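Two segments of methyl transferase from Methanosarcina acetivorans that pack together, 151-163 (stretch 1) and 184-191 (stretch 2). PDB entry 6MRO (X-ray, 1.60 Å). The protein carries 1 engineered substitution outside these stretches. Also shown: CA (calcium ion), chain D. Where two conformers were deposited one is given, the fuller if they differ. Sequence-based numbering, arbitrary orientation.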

# COMPACT_ATOMS: atom_id res chain seq x y z
N ARG A 151 -8.68 0.16 14.36
CA ARG A 151 -9.62 0.76 13.42
C ARG A 151 -9.81 -0.13 12.20
O ARG A 151 -8.92 -0.91 11.84
N ARG A 152 -10.98 -0.03 11.58
CA ARG A 152 -11.21 -0.64 10.28
C ARG A 152 -11.97 0.37 9.43
O ARG A 152 -12.71 1.20 9.95
N ALA A 153 -11.77 0.30 8.12
CA ALA A 153 -12.27 1.33 7.23
C ALA A 153 -13.59 0.88 6.61
O ALA A 153 -13.69 -0.23 6.08
N SER A 154 -14.61 1.73 6.70
CA SER A 154 -15.87 1.47 6.03
C SER A 154 -15.82 2.05 4.63
O SER A 154 -14.93 2.83 4.29
N LYS A 155 -16.79 1.67 3.79
CA LYS A 155 -16.85 2.27 2.46
C LYS A 155 -17.09 3.77 2.56
O LYS A 155 -16.51 4.55 1.80
N ALA A 156 -17.92 4.18 3.52
CA ALA A 156 -18.18 5.60 3.70
C ALA A 156 -16.91 6.35 4.09
O ALA A 156 -16.63 7.43 3.57
N GLU A 157 -16.14 5.78 5.02
CA GLU A 157 -14.87 6.40 5.40
C GLU A 157 -13.91 6.46 4.22
O GLU A 157 -13.25 7.48 4.01
N ILE A 158 -13.86 5.40 3.41
CA ILE A 158 -12.99 5.39 2.24
C ILE A 158 -13.44 6.44 1.24
O ILE A 158 -12.64 7.24 0.73
N GLU A 159 -14.75 6.48 1.00
CA GLU A 159 -15.33 7.43 0.06
C GLU A 159 -15.10 8.86 0.52
O GLU A 159 -14.73 9.73 -0.27
N SER A 160 -15.30 9.11 1.81
CA SER A 160 -15.11 10.45 2.36
C SER A 160 -13.65 10.89 2.27
O SER A 160 -13.37 12.07 2.01
N THR A 161 -12.72 9.95 2.45
CA THR A 161 -11.30 10.27 2.45
C THR A 161 -10.76 10.51 1.05
O THR A 161 -10.00 11.46 0.82
N PHE A 162 -11.12 9.66 0.08
CA PHE A 162 -10.44 9.70 -1.21
C PHE A 162 -11.25 10.36 -2.33
O PHE A 162 -10.66 10.70 -3.37
N SER A 163 -12.56 10.53 -2.17
CA SER A 163 -13.34 11.25 -3.17
C SER A 163 -12.87 12.68 -3.43
O SER A 163 -12.96 13.13 -4.59
N ARG A 184 -7.11 -15.17 7.25
CA ARG A 184 -7.83 -14.48 6.18
C ARG A 184 -8.82 -13.54 6.86
O ARG A 184 -9.74 -13.99 7.56
N ARG A 185 -8.60 -12.24 6.69
CA ARG A 185 -9.41 -11.20 7.29
C ARG A 185 -10.22 -10.52 6.20
O ARG A 185 -9.72 -10.31 5.09
N GLN A 186 -11.48 -10.18 6.51
CA GLN A 186 -12.31 -9.46 5.55
C GLN A 186 -11.72 -8.08 5.28
O GLN A 186 -11.31 -7.37 6.20
N ALA A 187 -11.69 -7.70 4.02
CA ALA A 187 -10.93 -6.54 3.61
C ALA A 187 -11.66 -5.81 2.49
O ALA A 187 -12.60 -6.34 1.87
N TYR A 188 -11.23 -4.57 2.25
CA TYR A 188 -11.67 -3.76 1.11
C TYR A 188 -10.50 -3.49 0.18
O TYR A 188 -9.38 -3.22 0.64
N LEU A 189 -10.76 -3.52 -1.12
CA LEU A 189 -9.80 -3.06 -2.12
C LEU A 189 -10.39 -1.87 -2.85
O LEU A 189 -11.44 -1.99 -3.51
N LEU A 190 -9.75 -0.72 -2.71
CA LEU A 190 -10.13 0.48 -3.42
C LEU A 190 -9.33 0.58 -4.71
O LEU A 190 -8.09 0.46 -4.70
N SER A 191 -10.03 0.82 -5.81
CA SER A 191 -9.42 1.24 -7.06
C SER A 191 -9.83 2.68 -7.31
O SER A 191 -11.03 2.99 -7.37

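The contact between these stretches is a helix laid over a strand at a crossing angle of -27°, with N-to-C directions roughly aligned. From Ala-187 to Leu-190 the strand alternates: Tyr-188 and Leu-190 point toward the first stretch, Ala-187 and Leu-189 away from it. Nearer its start, Arg-185 also points toward the first stretch, outside that alternation.

Tyr-188 covers the most surface. Its chi1 of -81° (m) lays the ring along the loop that leads into the helix. Ala-153 O meets the ring edge, 3.3 Å from Tyr-188 CD2, and Ile-158 CD1 lies 3.9 Å from that same CD2, approaching obliquely. At the far end of the ring, Lys-155 CG comes within 3.3 Å of Tyr-188 OH, so the aliphatic part of a charged side chain packs against the hydroxyl. No direct hydrogen bond joins the stretches; instead water 2 links them, 2.7 Å from Tyr-188 OH and accepting from Lys-155 N at 3.2 Å.

Leu-190 (chi1 t, chi2 p) comes second. Its CD2 touches Ile-158 CG2 at 4.0 Å and sits over one face of the Phe-162 ring, 3.7 Å from Phe-162 CD1. Ile-158 (m, t) and Phe-162 (chi1 m), one helical turn apart, both point toward the strand. Ile-158 thus spans both strand residues, its CD1 near Tyr-188 and its CG2 near Leu-190.

Polar order is supplied mostly within stretch 1. Ser-154, its side chain turned away from the strand in rotamer p, caps the helix: Glu-157 N donates to Ser-154 OG at 3.0 Å. Ser-154 N donates in return to Glu-157 OE2 at 2.6 Å. That carboxylate also binds calcium, together with Arg-152 O, 2.3 Å from the ion CA, and two waters. Toward the strand's start, Arg-152 CD lies 3.5 Å from Arg-185 NH1, at the guanidinium edge, a contact between like charges with no salt bridge.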

# COMPACT_ATOMS: atom_id res chain seq x y z
CB ARG A 151 -9.13 2.14 12.97
CG ARG A 151 -9.34 3.27 13.96
CD ARG A 151 -8.65 4.54 13.46
NE ARG A 151 -7.23 4.30 13.21
CZ ARG A 151 -6.47 5.06 12.43
NH1 ARG A 151 -5.18 4.75 12.27
NH2 ARG A 151 -6.98 6.11 11.81
CB ARG A 152 -11.99 -1.97 10.38
CG ARG A 152 -11.37 -3.02 11.31
CD ARG A 152 -11.88 -4.44 11.00
NE ARG A 152 -13.33 -4.58 11.18
CZ ARG A 152 -13.93 -4.78 12.35
NH1 ARG A 152 -13.22 -4.87 13.47
NH2 ARG A 152 -15.25 -4.89 12.39
CB ALA A 153 -11.24 1.67 6.15
CB SER A 154 -17.03 2.08 6.81
OG SER A 154 -16.94 3.49 6.77
CB LYS A 155 -17.92 1.59 1.62
CG LYS A 155 -17.70 0.11 1.45
CD LYS A 155 -18.87 -0.55 0.74
CE LYS A 155 -18.43 -1.11 -0.60
NZ LYS A 155 -19.00 -2.47 -0.79
CB ALA A 156 -19.27 5.80 4.77
CB GLU A 157 -14.26 5.63 6.58
CG GLU A 157 -15.12 5.70 7.84
CD GLU A 157 -14.84 4.58 8.86
OE1 GLU A 157 -15.29 4.71 10.02
OE2 GLU A 157 -14.17 3.60 8.49
CB ILE A 158 -12.95 3.98 1.62
CG1 ILE A 158 -12.22 3.02 2.57
CG2 ILE A 158 -12.25 3.98 0.25
CD1 ILE A 158 -12.30 1.57 2.15
CB GLU A 159 -16.83 7.17 -0.10
CG GLU A 159 -17.16 5.97 -0.97
CD GLU A 159 -18.66 5.79 -1.17
OE1 GLU A 159 -19.23 6.50 -2.02
OE2 GLU A 159 -19.26 4.95 -0.48
CB SER A 160 -15.57 10.49 3.82
OG SER A 160 -15.39 11.79 4.33
CB THR A 161 -10.52 9.14 3.11
OG1 THR A 161 -10.94 8.99 4.47
CG2 THR A 161 -9.03 9.41 3.07
CB PHE A 162 -10.03 8.28 -1.62
CG PHE A 162 -8.94 7.72 -0.74
CD1 PHE A 162 -9.23 6.78 0.25
CD2 PHE A 162 -7.64 8.15 -0.88
CE1 PHE A 162 -8.23 6.29 1.07
CE2 PHE A 162 -6.63 7.66 -0.06
CZ PHE A 162 -6.93 6.73 0.91
CB SER A 163 -14.82 11.26 -2.80
OG SER A 163 -15.45 10.06 -3.16
CB ARG A 184 -8.54 -15.48 5.26
CG ARG A 184 -7.58 -16.36 4.46
CD ARG A 184 -8.10 -17.78 4.41
NE ARG A 184 -7.75 -18.46 3.17
CZ ARG A 184 -7.28 -19.71 3.10
NH1 ARG A 184 -7.11 -20.42 4.21
NH2 ARG A 184 -7.00 -20.24 1.92
CB ARG A 185 -8.52 -10.16 7.98
CG ARG A 185 -7.70 -10.69 9.15
CD ARG A 185 -8.40 -10.44 10.47
NE ARG A 185 -9.11 -9.16 10.49
CZ ARG A 185 -8.73 -8.10 11.21
NH1 ARG A 185 -9.45 -6.98 11.18
NH2 ARG A 185 -7.64 -8.16 11.96
CB GLN A 186 -13.74 -9.32 6.06
CG GLN A 186 -14.56 -10.60 5.97
CD GLN A 186 -16.00 -10.37 6.33
OE1 GLN A 186 -16.34 -9.34 6.92
NE2 GLN A 186 -16.86 -11.32 5.97
CB ALA A 187 -9.51 -6.94 3.16
CB TYR A 188 -12.25 -2.42 1.56
CG TYR A 188 -13.68 -2.49 2.02
CD1 TYR A 188 -14.60 -3.29 1.37
CD2 TYR A 188 -14.11 -1.73 3.12
CE1 TYR A 188 -15.91 -3.35 1.79
CE2 TYR A 188 -15.42 -1.78 3.54
CZ TYR A 188 -16.32 -2.60 2.87
OH TYR A 188 -17.63 -2.67 3.30
CB LEU A 189 -9.44 -4.17 -3.11
CG LEU A 189 -8.43 -3.73 -4.18
CD1 LEU A 189 -7.04 -3.61 -3.58
CD2 LEU A 189 -8.45 -4.68 -5.36
CB LEU A 190 -9.89 1.71 -2.54
CG LEU A 190 -9.78 3.05 -3.27
CD1 LEU A 190 -11.15 3.49 -3.79
CD2 LEU A 190 -9.20 4.08 -2.30
CB SER A 191 -9.85 0.35 -8.22
OG SER A 191 -9.41 0.87 -9.47
CA CA D . -14.08 2.63 11.11
O HOH W 1 -13.34 1.33 12.95
O HOH W 2 -18.51 -0.79 5.00
O HOH W 3 -11.94 3.85 11.14